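Side-chain contacts in arginyl-tRNA synthetase, putative (Plasmodium falciparum, PDB 5JLD), which probably catalyses the ATP-dependent attachment of L-arginine to tRNA(Arg), as a class I aminoacyl-tRNA synthetase: residues A[204-209]-A[252-257]; A[179-184]-A[235-240]; A[191-196]-A[231-236]. All coordinates share one frame; numbering follows the deposited sequence.

Interaction 1. Residues A[204-209]-A[252-257]; sequences PDLSNL and CESSKK
An Asx turn in the loop between helices 185-194 and 209-219 brings Leu-206 up to Ser-254 on helix 242-265, a surface contact within the class I catalytic domain. The turn is made by Asp-205, whose OD1 accepts the backbone N of Ser-207 at 3.2 Å, met from above the carboxylate plane. Aspartate suits this place because its short side chain can reach the backbone N two residues ahead. Leu-206, at the centre of the turn, faces the helix with both its carbonyl and its side chain. The hydroxyl OG of Ser-254 donates a weak hydrogen bond to O of Leu-206, 3.3 Å away. Beside it the two beta carbons meet, CB of Leu-206 lying 3.7 Å from CB of Ser-254. The branch atom CG of Leu-206 stands anti to its own carbonyl carbon (chi1 -54°), which carries CD1 over the serine, 3.8 Å from its CB. Serine fits because it is small enough to let the backbones come within 6.4 Å, CA of Leu-206 to CA of Ser-254, yet still offers a polar hydrogen. Leu-206 O also receives a second weak bond from the backbone N of Leu-209, at the start of the next helix. The loop carbonyl is thus shared by two long, weak hydrogen bonds, and the contact rests as much on carbon packing as on polarity.

Interaction 2. Residues A[179-184]-A[235-240]; sequences GDWGTQ and IKLQNN
Trp-181, in the loop between strand 171-176 and helix 185-194, extends its indole to Leu-237 and Gln-238 at the end of helix 232-238. From CB, CG departs anti to the backbone N (chi1 -162°), carrying the ring across to the helix. Along the pyrrole side, NE1 passes 4.1 Å from CG of Gln-238. Past CE2, on the benzene ring, CZ2 comes to 3.7 Å from CG of Gln-238, an oblique approach in which the ring and the glutamine amide are inclined at 63°. At the far end, CH2 lies 3.8 Å from CG of Leu-237, and its neighbour CZ3 4.0 Å from that methine carbon. CH2 also has O of Leu-237 at 3.7 Å, close to the indole plane at its edge. That carbonyl takes the backbone N of Asn-240, part of the Schellman motif that ends the helix. Trp-248 of helix 242-265 meets the indole edge-to-face and also touches Leu-237. Tryptophan suits the place because it is long enough to span from loop to helix, while leucine gives the buried side an apolar surface. The contact is chiefly dispersive, with the slightly positive C-H rim of the ring near a carbonyl oxygen, probably a mildly favourable arrangement.

Interaction 3. Residues A[191-196]-A[231-236]; sequences YIKTHY and KENAIK
The flat amide of Asn-233 meets Lys-193 through its oxygen: NZ of Lys-193 donates to OD1 of Asn-233 at 3.0 Å, with a C=O...donor angle of 171°, nearly along the C=O axis. Beyond this bond, the other flat groups lie just after helix 185-194. The imidazole of His-195 has CB of Thr-194 over one face, offset toward the rim, and the phenol ring of Tyr-196 has O of Ile-192 at its edge, in plane.

The lysine reaches the asparagine from the crowded position, CG lying between its backbone N and carbonyl carbon (chi1 56°), and its chain then bends at chi3. The two side chains run past one another in opposite senses, and CE of Lys-193 is 3.6 Å from OD1 of Asn-233. With CA of Lys-193 and CA of Asn-233 10.5 Å apart, the length of the lysine makes up most of the reach to the short asparagine.

The contact joins two helices of the catalytic domain, 185-194 and 232-238, near the surface. Both border helix 242-265: Ile-192 packs on Val-247 and Leu-251, while Lys-193 and Lys-236 both touch Cys-244. Buried, apolar Ile-192 suits the side against helix 242-265, while Lys-193 lies at its border, where a long, flexible chain can carry its charge across to helix 232-238.

Lys-236 comes at Lys-193 tip to tip, with 4.2 Å from NZ to NZ. Two ammonium groups this close would repel one another, and the negative end of the asparagine amide dipole probably offsets part of that cost at Lys-193. Mutual proximity may also lower the proton affinity of either amine somewhat. Asparagine suits the spot as a neutral acceptor, its oxygen turned to the lysine.

How the interactions relate
All three contacts lie within the class I catalytic domain, around helix 242-265. Their segments run in the order 179-184, 191-196, 204-209, 231-236, 235-240 and 252-257, so interaction 1 crosses both others along the chain. Interactions 2 and 3 have centres about 11 Å apart and overlap at Ile-235 and Lys-236 of helix 232-238, but interaction 2 touches through Leu-237 and Gln-238, interaction 3 through Asn-233 and Lys-236. Interaction 1 lies about 17 Å, centre to centre, from either one. It touches interaction 2 where Cys-252 packs on Asp-180, and interaction 3 where Pro-204 packs on Tyr-196 and Ile-192. The loop after strand 171-176, helix 185-194 and the loop before helix 209-219 are thereby tied to helices 232-238 and 242-265.

Interaction 1. Residues A[204-209]-A[252-257]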
ATOM      1  N   PRO A 204       4.101  20.919 -34.630  1.00104.26           N
ATOM      2  CA  PRO A 204       2.812  21.546 -34.309  1.00110.07           C
ATOM      3  C   PRO A 204       2.518  21.513 -32.807  1.00115.73           C
ATOM      4  O   PRO A 204       3.287  20.927 -32.043  1.00115.73           O
ATOM      5  CB  PRO A 204       1.802  20.692 -35.083  1.00106.70           C
ATOM      6  CG  PRO A 204       2.483  19.379 -35.272  1.00104.10           C
ATOM      7  CD  PRO A 204       3.935  19.709 -35.452  1.00103.36           C
ATOM      8  N   ASP A 205       1.417  22.124 -32.386  1.00120.63           N
ATOM      9  CA  ASP A 205       1.119  22.214 -30.961  1.00122.20           C
ATOM     10  C   ASP A 205       0.625  20.888 -30.401  1.00119.62           C
ATOM     11  O   ASP A 205      -0.341  20.312 -30.904  1.00122.57           O
ATOM     12  CB  ASP A 205       0.089  23.305 -30.683  1.00126.95           C
ATOM     13  CG  ASP A 205      -0.086  23.567 -29.199  1.00130.19           C
ATOM     14  OD1 ASP A 205       0.872  23.315 -28.435  1.00128.84           O
ATOM     15  OD2 ASP A 205      -1.177  24.025 -28.797  1.00133.88           O
ATOM     16  N   LEU A 206       1.296  20.424 -29.350  1.00112.48           N
ATOM     17  CA  LEU A 206       0.974  19.152 -28.720  1.00107.91           C
ATOM     18  C   LEU A 206       0.179  19.358 -27.432  1.00112.66           C
ATOM     19  O   LEU A 206      -0.096  18.408 -26.700  1.00109.99           O
ATOM     20  CB  LEU A 206       2.256  18.365 -28.435  1.00102.12           C
ATOM     21  CG  LEU A 206       3.182  18.139 -29.635  1.00 98.10           C
ATOM     22  CD1 LEU A 206       4.381  17.284 -29.251  1.00100.25           C
ATOM     23  CD2 LEU A 206       2.411  17.489 -30.760  1.00 95.13           C
ATOM     24  N   SER A 207      -0.199  20.607 -27.173  1.00119.96           N
ATOM     25  CA  SER A 207      -0.947  20.962 -25.969  1.00122.08           C
ATOM     26  C   SER A 207      -2.357  20.370 -25.960  1.00125.52           C
ATOM     27  O   SER A 207      -3.000  20.304 -24.913  1.00130.24           O
ATOM     28  CB  SER A 207      -1.024  22.485 -25.827  1.00120.30           C
ATOM     29  N   ASN A 208      -2.831  19.939 -27.126  1.00121.44           N
ATOM     30  CA  ASN A 208      -4.185  19.409 -27.257  1.00118.21           C
ATOM     31  C   ASN A 208      -4.200  17.995 -27.831  1.00118.24           C
ATOM     32  O   ASN A 208      -5.052  17.661 -28.657  1.00121.59           O
ATOM     33  CB  ASN A 208      -5.031  20.335 -28.136  1.00117.26           C
ATOM     34  N   LEU A 209      -3.261  17.168 -27.377  1.00114.25           N
ATOM     35  CA  LEU A 209      -3.061  15.829 -27.931  1.00112.11           C
ATOM     36  C   LEU A 209      -4.305  14.939 -27.854  1.00114.88           C
ATOM     37  O   LEU A 209      -4.594  14.195 -28.791  1.00112.70           O
ATOM     38  CB  LEU A 209      -1.892  15.136 -27.224  1.00103.76           C
ATOM     39  N   CYS A 252       5.248  11.145 -26.975  1.00 51.28           N
ATOM     40  CA  CYS A 252       5.552  10.576 -25.684  1.00 49.70           C
ATOM     41  C   CYS A 252       6.046  11.666 -24.749  1.00 56.47           C
ATOM     42  O   CYS A 252       5.598  11.757 -23.611  1.00 52.86           O
ATOM     43  CB  CYS A 252       6.585   9.462 -25.820  1.00 48.68           C
ATOM     44  SG  CYS A 252       5.959   8.008 -26.693  1.00 55.45           S
ATOM     45  N   GLU A 253       6.936  12.523 -25.235  1.00 62.52           N
ATOM     46  CA  GLU A 253       7.468  13.567 -24.364  1.00 67.83           C
ATOM     47  C   GLU A 253       6.372  14.518 -23.892  1.00 64.72           C
ATOM     48  O   GLU A 253       6.275  14.819 -22.686  1.00 61.23           O
ATOM     49  CB  GLU A 253       8.579  14.334 -25.068  1.00 75.12           C
ATOM     50  CG  GLU A 253       9.879  13.558 -25.104  1.00 83.20           C
ATOM     51  CD  GLU A 253      10.932  14.207 -25.969  1.00 88.12           C
ATOM     52  OE1 GLU A 253      10.616  15.204 -26.655  1.00 89.67           O
ATOM     53  OE2 GLU A 253      12.080  13.716 -25.956  1.00 88.93           O
ATOM     54  N   SER A 254       5.533  14.961 -24.828  1.00 60.59           N
ATOM     55  CA  SER A 254       4.414  15.844 -24.471  1.00 64.60           C
ATOM     56  C   SER A 254       3.465  15.238 -23.417  1.00 59.20           C
ATOM     57  O   SER A 254       3.162  15.864 -22.353  1.00 64.85           O
ATOM     58  CB  SER A 254       3.621  16.213 -25.730  1.00 65.83           C
ATOM     59  OG  SER A 254       2.252  16.421 -25.427  1.00 71.88           O
ATOM     60  N   SER A 255       2.993  14.023 -23.705  1.00 61.08           N
ATOM     61  CA  SER A 255       2.087  13.342 -22.762  1.00 59.57           C
ATOM     62  C   SER A 255       2.744  13.151 -21.402  1.00 58.22           C
ATOM     63  O   SER A 255       2.112  13.341 -20.358  1.00 60.57           O
ATOM     64  CB  SER A 255       1.634  11.988 -23.312  1.00 63.37           C
ATOM     65  OG  SER A 255       0.496  12.136 -24.140  1.00 70.99           O
ATOM     66  N   LYS A 256       4.016  12.787 -21.406  1.00 57.22           N
ATOM     67  CA  LYS A 256       4.719  12.593 -20.147  1.00 56.24           C
ATOM     68  C   LYS A 256       4.837  13.905 -19.370  1.00 56.46           C
ATOM     69  O   LYS A 256       4.769  13.895 -18.143  1.00 54.60           O
ATOM     70  CB  LYS A 256       6.095  11.984 -20.396  1.00 60.76           C
ATOM     71  CG  LYS A 256       6.023  10.509 -20.774  1.00 58.60           C
ATOM     72  CD  LYS A 256       7.402   9.956 -21.116  1.00 58.78           C
ATOM     73  CE  LYS A 256       7.326   8.485 -21.510  1.00 50.05           C
ATOM     74  NZ  LYS A 256       8.672   7.915 -21.695  1.00 44.93           N
ATOM     75  N   LYS A 257       4.994  15.042 -20.051  1.00 56.96           N
ATOM     76  CA  LYS A 257       4.992  16.297 -19.289  1.00 56.26           C
ATOM     77  C   LYS A 257       3.629  16.492 -18.620  1.00 59.10           C
ATOM     78  O   LYS A 257       3.535  16.883 -17.419  1.00 66.20           O
ATOM     79  CB  LYS A 257       5.329  17.496 -20.170  1.00 57.10           C
TER

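Interaction 2. Residues A[179-184]-A[235-240]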
ATOM      1  N   GLY A 179       1.598   3.162 -21.468  1.00 44.18           N
ATOM      2  CA  GLY A 179       1.229   2.697 -22.792  1.00 43.09           C
ATOM      3  C   GLY A 179       1.789   3.603 -23.891  1.00 52.54           C
ATOM      4  O   GLY A 179       1.107   4.505 -24.376  1.00 53.11           O
ATOM      5  N   ASP A 180       3.036   3.363 -24.290  1.00 50.45           N
ATOM      6  CA  ASP A 180       3.712   4.233 -25.254  1.00 49.22           C
ATOM      7  C   ASP A 180       4.044   3.495 -26.544  1.00 50.07           C
ATOM      8  O   ASP A 180       4.938   3.894 -27.284  1.00 55.41           O
ATOM      9  CB  ASP A 180       5.004   4.803 -24.655  1.00 52.63           C
ATOM     10  CG  ASP A 180       6.023   3.717 -24.316  1.00 52.94           C
ATOM     11  OD1 ASP A 180       5.649   2.518 -24.281  1.00 49.89           O
ATOM     12  OD2 ASP A 180       7.204   4.069 -24.084  1.00 53.13           O
ATOM     13  N   TRP A 181       3.330   2.411 -26.809  1.00 49.41           N
ATOM     14  CA  TRP A 181       3.588   1.634 -28.002  1.00 54.61           C
ATOM     15  C   TRP A 181       2.276   1.016 -28.499  1.00 68.06           C
ATOM     16  O   TRP A 181       2.206  -0.160 -28.855  1.00 71.96           O
ATOM     17  CB  TRP A 181       4.653   0.572 -27.711  1.00 45.83           C
ATOM     18  CG  TRP A 181       5.309   0.009 -28.936  1.00 46.49           C
ATOM     19  CD1 TRP A 181       5.102  -1.232 -29.468  1.00 47.60           C
ATOM     20  CD2 TRP A 181       6.279   0.653 -29.785  1.00 49.59           C
ATOM     21  NE1 TRP A 181       5.870  -1.400 -30.589  1.00 53.90           N
ATOM     22  CE2 TRP A 181       6.601  -0.260 -30.811  1.00 46.43           C
ATOM     23  CE3 TRP A 181       6.897   1.910 -29.778  1.00 51.68           C
ATOM     24  CZ2 TRP A 181       7.520   0.036 -31.817  1.00 47.27           C
ATOM     25  CZ3 TRP A 181       7.806   2.208 -30.784  1.00 47.47           C
ATOM     26  CH2 TRP A 181       8.114   1.271 -31.786  1.00 48.48           C
ATOM     27  N   GLY A 182       1.235   1.838 -28.531  1.00 70.54           N
ATOM     28  CA  GLY A 182      -0.101   1.360 -28.831  1.00 76.90           C
ATOM     29  C   GLY A 182      -0.559   1.497 -30.269  1.00 81.36           C
ATOM     30  O   GLY A 182       0.217   1.838 -31.175  1.00 78.32           O
ATOM     31  N   THR A 183      -1.846   1.218 -30.466  1.00 88.56           N
ATOM     32  CA  THR A 183      -2.472   1.241 -31.783  1.00 93.27           C
ATOM     33  C   THR A 183      -2.270   2.579 -32.470  1.00 91.24           C
ATOM     34  O   THR A 183      -1.673   2.666 -33.546  1.00 87.78           O
ATOM     35  CB  THR A 183      -3.990   0.969 -31.683  1.00 93.77           C
ATOM     36  OG1 THR A 183      -4.217  -0.373 -31.238  1.00 92.84           O
ATOM     37  CG2 THR A 183      -4.659   1.169 -33.033  1.00 96.38           C
ATOM     38  N   GLN A 184      -2.741   3.615 -31.788  1.00 91.10           N
ATOM     39  CA  GLN A 184      -2.937   4.947 -32.340  1.00 98.71           C
ATOM     40  C   GLN A 184      -1.770   5.595 -33.086  1.00 93.79           C
ATOM     41  O   GLN A 184      -1.999   6.375 -34.012  1.00 92.76           O
ATOM     42  CB  GLN A 184      -3.357   5.887 -31.211  1.00106.95           C
ATOM     43  CG  GLN A 184      -4.222   7.027 -31.691  1.00115.62           C
ATOM     44  CD  GLN A 184      -5.207   7.498 -30.648  1.00117.84           C
ATOM     45  OE1 GLN A 184      -5.392   6.862 -29.610  1.00117.31           O
ATOM     46  NE2 GLN A 184      -5.867   8.608 -30.931  1.00118.88           N
ATOM     47  N   ILE A 235       3.856   0.380 -39.146  1.00 71.30           N
ATOM     48  CA  ILE A 235       4.823  -0.676 -39.412  1.00 81.90           C
ATOM     49  C   ILE A 235       6.177  -0.022 -39.625  1.00 83.69           C
ATOM     50  O   ILE A 235       7.222  -0.609 -39.345  1.00 89.32           O
ATOM     51  CB  ILE A 235       4.429  -1.554 -40.625  1.00 85.87           C
ATOM     52  CG1 ILE A 235       4.562  -0.776 -41.932  1.00 85.78           C
ATOM     53  CG2 ILE A 235       3.026  -2.122 -40.440  1.00 91.41           C
ATOM     54  CD1 ILE A 235       3.923  -1.450 -43.102  1.00 92.89           C
ATOM     55  N   LYS A 236       6.150   1.221 -40.084  1.00 80.73           N
ATOM     56  CA  LYS A 236       7.379   1.956 -40.314  1.00 77.56           C
ATOM     57  C   LYS A 236       7.971   2.436 -38.979  1.00 78.84           C
ATOM     58  O   LYS A 236       9.186   2.595 -38.844  1.00 78.65           O
ATOM     59  CB  LYS A 236       7.106   3.103 -41.295  1.00 83.57           C
ATOM     60  CG  LYS A 236       8.189   4.124 -41.406  1.00 82.42           C
ATOM     61  CD  LYS A 236       8.150   4.900 -42.725  1.00 81.65           C
ATOM     62  CE  LYS A 236       6.748   5.177 -43.245  1.00 81.22           C
ATOM     63  NZ  LYS A 236       6.806   6.153 -44.392  1.00 82.48           N
ATOM     64  N   LEU A 237       7.105   2.622 -37.984  1.00 76.06           N
ATOM     65  CA  LEU A 237       7.544   2.931 -36.628  1.00 71.92           C
ATOM     66  C   LEU A 237       8.140   1.690 -35.965  1.00 66.17           C
ATOM     67  O   LEU A 237       9.193   1.760 -35.326  1.00 58.59           O
ATOM     68  CB  LEU A 237       6.385   3.475 -35.791  1.00 70.08           C
ATOM     69  CG  LEU A 237       6.689   3.778 -34.318  1.00 65.03           C
ATOM     70  CD1 LEU A 237       7.868   4.747 -34.187  1.00 65.60           C
ATOM     71  CD2 LEU A 237       5.456   4.316 -33.600  1.00 62.79           C
ATOM     72  N   GLN A 238       7.464   0.553 -36.122  1.00 61.10           N
ATOM     73  CA  GLN A 238       8.011  -0.721 -35.662  1.00 62.81           C
ATOM     74  C   GLN A 238       9.325  -1.095 -36.377  1.00 65.16           C
ATOM     75  O   GLN A 238      10.060  -1.968 -35.916  1.00 68.21           O
ATOM     76  CB  GLN A 238       6.973  -1.829 -35.839  1.00 66.58           C
ATOM     77  CG  GLN A 238       6.101  -2.033 -34.593  1.00 77.52           C
ATOM     78  CD  GLN A 238       4.760  -2.667 -34.905  1.00 80.76           C
ATOM     79  OE1 GLN A 238       4.232  -2.530 -36.009  1.00 87.70           O
ATOM     80  NE2 GLN A 238       4.207  -3.374 -33.935  1.00 75.76           N
ATOM     81  N   ASN A 239       9.628  -0.434 -37.493  1.00 69.41           N
ATOM     82  CA  ASN A 239      10.902  -0.674 -38.176  1.00 72.35           C
ATOM     83  C   ASN A 239      11.900   0.468 -38.017  1.00 70.64           C
ATOM     84  O   ASN A 239      12.846   0.590 -38.793  1.00 74.83           O
ATOM     85  CB  ASN A 239      10.670  -0.956 -39.656  1.00 79.39           C
ATOM     86  CG  ASN A 239      10.296  -2.396 -39.913  1.00 91.18           C
ATOM     87  OD1 ASN A 239      11.139  -3.291 -39.837  1.00100.45           O
ATOM     88  ND2 ASN A 239       9.027  -2.632 -40.214  1.00 92.53           N
ATOM     89  N   ASN A 240      11.672   1.295 -37.002  1.00 71.56           N
ATOM     90  CA  ASN A 240      12.623   2.307 -36.556  1.00 72.41           C
ATOM     91  C   ASN A 240      12.996   3.304 -37.644  1.00 77.85           C
ATOM     92  O   ASN A 240      14.165   3.639 -37.833  1.00 82.77           O
ATOM     93  CB  ASN A 240      13.891   1.644 -36.014  1.00 75.55           C
ATOM     94  CG  ASN A 240      14.748   2.601 -35.206  1.00 85.99           C
ATOM     95  OD1 ASN A 240      14.270   3.247 -34.270  1.00 93.89           O
ATOM     96  ND2 ASN A 240      16.017   2.720 -35.584  1.00 82.97           N
TER

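Interaction 3. Residues A[191-196]-A[231-236]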
ATOM      1  N   TYR A 191      -1.475  12.158 -39.456  1.00 94.41           N
ATOM      2  CA  TYR A 191      -2.010  13.512 -39.397  1.00 92.90           C
ATOM      3  C   TYR A 191      -0.890  14.542 -39.346  1.00 89.73           C
ATOM      4  O   TYR A 191      -0.859  15.477 -40.145  1.00 89.40           O
ATOM      5  CB  TYR A 191      -2.931  13.668 -38.180  1.00 88.14           C
ATOM      6  N   ILE A 192       0.049  14.331 -38.427  1.00 88.72           N
ATOM      7  CA  ILE A 192       1.153  15.262 -38.192  1.00 93.22           C
ATOM      8  C   ILE A 192       2.011  15.505 -39.446  1.00 98.71           C
ATOM      9  O   ILE A 192       2.750  16.488 -39.520  1.00 97.79           O
ATOM     10  CB  ILE A 192       2.038  14.758 -37.024  1.00 83.61           C
ATOM     11  CG1 ILE A 192       1.166  14.482 -35.800  1.00 84.54           C
ATOM     12  CG2 ILE A 192       3.125  15.762 -36.654  1.00 86.33           C
ATOM     13  CD1 ILE A 192       1.939  14.344 -34.518  1.00 83.38           C
ATOM     14  N   LYS A 193       1.901  14.635 -40.446  1.00102.06           N
ATOM     15  CA  LYS A 193       2.618  14.902 -41.683  1.00106.54           C
ATOM     16  C   LYS A 193       1.669  14.910 -42.880  1.00112.99           C
ATOM     17  O   LYS A 193       2.072  15.203 -44.009  1.00111.99           O
ATOM     18  CB  LYS A 193       3.767  13.903 -41.866  1.00103.76           C
ATOM     19  CG  LYS A 193       3.406  12.427 -41.832  1.00104.03           C
ATOM     20  CD  LYS A 193       4.640  11.615 -41.417  1.00101.40           C
ATOM     21  CE  LYS A 193       5.124  10.696 -42.538  1.00103.90           C
ATOM     22  NZ  LYS A 193       5.858   9.490 -42.055  1.00 98.10           N
ATOM     23  N   THR A 194       0.401  14.612 -42.617  1.00112.31           N
ATOM     24  CA  THR A 194      -0.650  14.846 -43.597  1.00106.91           C
ATOM     25  C   THR A 194      -1.172  16.263 -43.406  1.00112.67           C
ATOM     26  O   THR A 194      -2.049  16.713 -44.143  1.00117.37           O
ATOM     27  CB  THR A 194      -1.814  13.841 -43.467  1.00 99.46           C
ATOM     28  N   HIS A 195      -0.634  16.959 -42.406  1.00111.64           N
ATOM     29  CA  HIS A 195      -1.062  18.322 -42.100  1.00112.32           C
ATOM     30  C   HIS A 195       0.097  19.264 -41.753  1.00115.27           C
ATOM     31  O   HIS A 195      -0.014  20.476 -41.940  1.00120.96           O
ATOM     32  CB  HIS A 195      -2.074  18.323 -40.952  1.00107.00           C
ATOM     33  CG  HIS A 195      -3.314  17.533 -41.232  1.00107.46           C
ATOM     34  ND1 HIS A 195      -3.859  17.420 -42.495  1.00112.97           N
ATOM     35  CD2 HIS A 195      -4.128  16.828 -40.412  1.00104.53           C
ATOM     36  CE1 HIS A 195      -4.945  16.672 -42.439  1.00110.85           C
ATOM     37  NE2 HIS A 195      -5.134  16.304 -41.185  1.00105.07           N
ATOM     38  N   TYR A 196       1.203  18.721 -41.246  1.00109.74           N
ATOM     39  CA  TYR A 196       2.364  19.554 -40.923  1.00106.65           C
ATOM     40  C   TYR A 196       3.662  19.007 -41.512  1.00 99.52           C
ATOM     41  O   TYR A 196       4.495  18.478 -40.772  1.00 92.77           O
ATOM     42  CB  TYR A 196       2.527  19.700 -39.407  1.00109.86           C
ATOM     43  CG  TYR A 196       1.296  20.211 -38.690  1.00110.97           C
ATOM     44  CD1 TYR A 196       1.070  21.576 -38.542  1.00110.77           C
ATOM     45  CD2 TYR A 196       0.357  19.328 -38.164  1.00106.89           C
ATOM     46  CE1 TYR A 196      -0.053  22.050 -37.891  1.00108.98           C
ATOM     47  CE2 TYR A 196      -0.769  19.792 -37.508  1.00107.46           C
ATOM     48  CZ  TYR A 196      -0.969  21.155 -37.377  1.00110.99           C
ATOM     49  OH  TYR A 196      -2.089  21.630 -36.726  1.00116.52           O
ATOM     50  N   LYS A 231      -1.612   3.199 -42.095  1.00104.19           N
ATOM     51  CA  LYS A 231      -1.142   2.063 -41.304  1.00 94.98           C
ATOM     52  C   LYS A 231       0.292   1.700 -41.670  1.00 90.69           C
ATOM     53  O   LYS A 231       0.951   0.933 -40.966  1.00 85.22           O
ATOM     54  CB  LYS A 231      -2.052   0.846 -41.497  1.00 94.79           C
ATOM     55  CG  LYS A 231      -3.475   1.022 -40.987  1.00 96.08           C
ATOM     56  CD  LYS A 231      -4.296  -0.245 -41.194  1.00 95.73           C
ATOM     57  N   GLU A 232       0.768   2.252 -42.781  1.00 95.15           N
ATOM     58  CA  GLU A 232       2.149   2.050 -43.205  1.00 96.27           C
ATOM     59  C   GLU A 232       3.081   2.720 -42.199  1.00 96.65           C
ATOM     60  O   GLU A 232       4.221   2.295 -41.998  1.00 95.22           O
ATOM     61  CB  GLU A 232       2.370   2.609 -44.616  1.00 85.79           C
ATOM     62  CG  GLU A 232       3.772   2.398 -45.168  1.00 84.10           C
ATOM     63  N   ASN A 233       2.567   3.766 -41.561  1.00 93.79           N
ATOM     64  CA  ASN A 233       3.322   4.531 -40.583  1.00 85.60           C
ATOM     65  C   ASN A 233       3.563   3.743 -39.300  1.00 73.77           C
ATOM     66  O   ASN A 233       4.608   3.889 -38.678  1.00 74.99           O
ATOM     67  CB  ASN A 233       2.603   5.849 -40.289  1.00 85.90           C
ATOM     68  CG  ASN A 233       2.647   6.811 -41.474  1.00 91.12           C
ATOM     69  OD1 ASN A 233       3.655   7.484 -41.698  1.00 88.99           O
ATOM     70  ND2 ASN A 233       1.566   6.852 -42.257  1.00 90.00           N
ATOM     71  N   ALA A 234       2.617   2.890 -38.918  1.00 65.01           N
ATOM     72  CA  ALA A 234       2.797   2.059 -37.732  1.00 70.07           C
ATOM     73  C   ALA A 234       3.871   0.995 -37.963  1.00 75.29           C
ATOM     74  O   ALA A 234       4.709   0.734 -37.080  1.00 64.13           O
ATOM     75  CB  ALA A 234       1.483   1.405 -37.322  1.00 63.59           C
ATOM     76  N   ILE A 235       3.856   0.380 -39.146  1.00 71.30           N
ATOM     77  CA  ILE A 235       4.823  -0.676 -39.412  1.00 81.90           C
ATOM     78  C   ILE A 235       6.177  -0.022 -39.625  1.00 83.69           C
ATOM     79  O   ILE A 235       7.222  -0.609 -39.345  1.00 89.32           O
ATOM     80  CB  ILE A 235       4.429  -1.554 -40.625  1.00 85.87           C
ATOM     81  CG1 ILE A 235       4.562  -0.776 -41.932  1.00 85.78           C
ATOM     82  CG2 ILE A 235       3.026  -2.122 -40.440  1.00 91.41           C
ATOM     83  CD1 ILE A 235       3.923  -1.450 -43.102  1.00 92.89           C
ATOM     84  N   LYS A 236       6.150   1.221 -40.084  1.00 80.73           N
ATOM     85  CA  LYS A 236       7.379   1.956 -40.314  1.00 77.56           C
ATOM     86  C   LYS A 236       7.971   2.436 -38.979  1.00 78.84           C
ATOM     87  O   LYS A 236       9.186   2.595 -38.844  1.00 78.65           O
ATOM     88  CB  LYS A 236       7.106   3.103 -41.295  1.00 83.57           C
ATOM     89  CG  LYS A 236       8.189   4.124 -41.406  1.00 82.42           C
ATOM     90  CD  LYS A 236       8.150   4.900 -42.725  1.00 81.65           C
ATOM     91  CE  LYS A 236       6.748   5.177 -43.245  1.00 81.22           C
ATOM     92  NZ  LYS A 236       6.806   6.153 -44.392  1.00 82.48           N
TER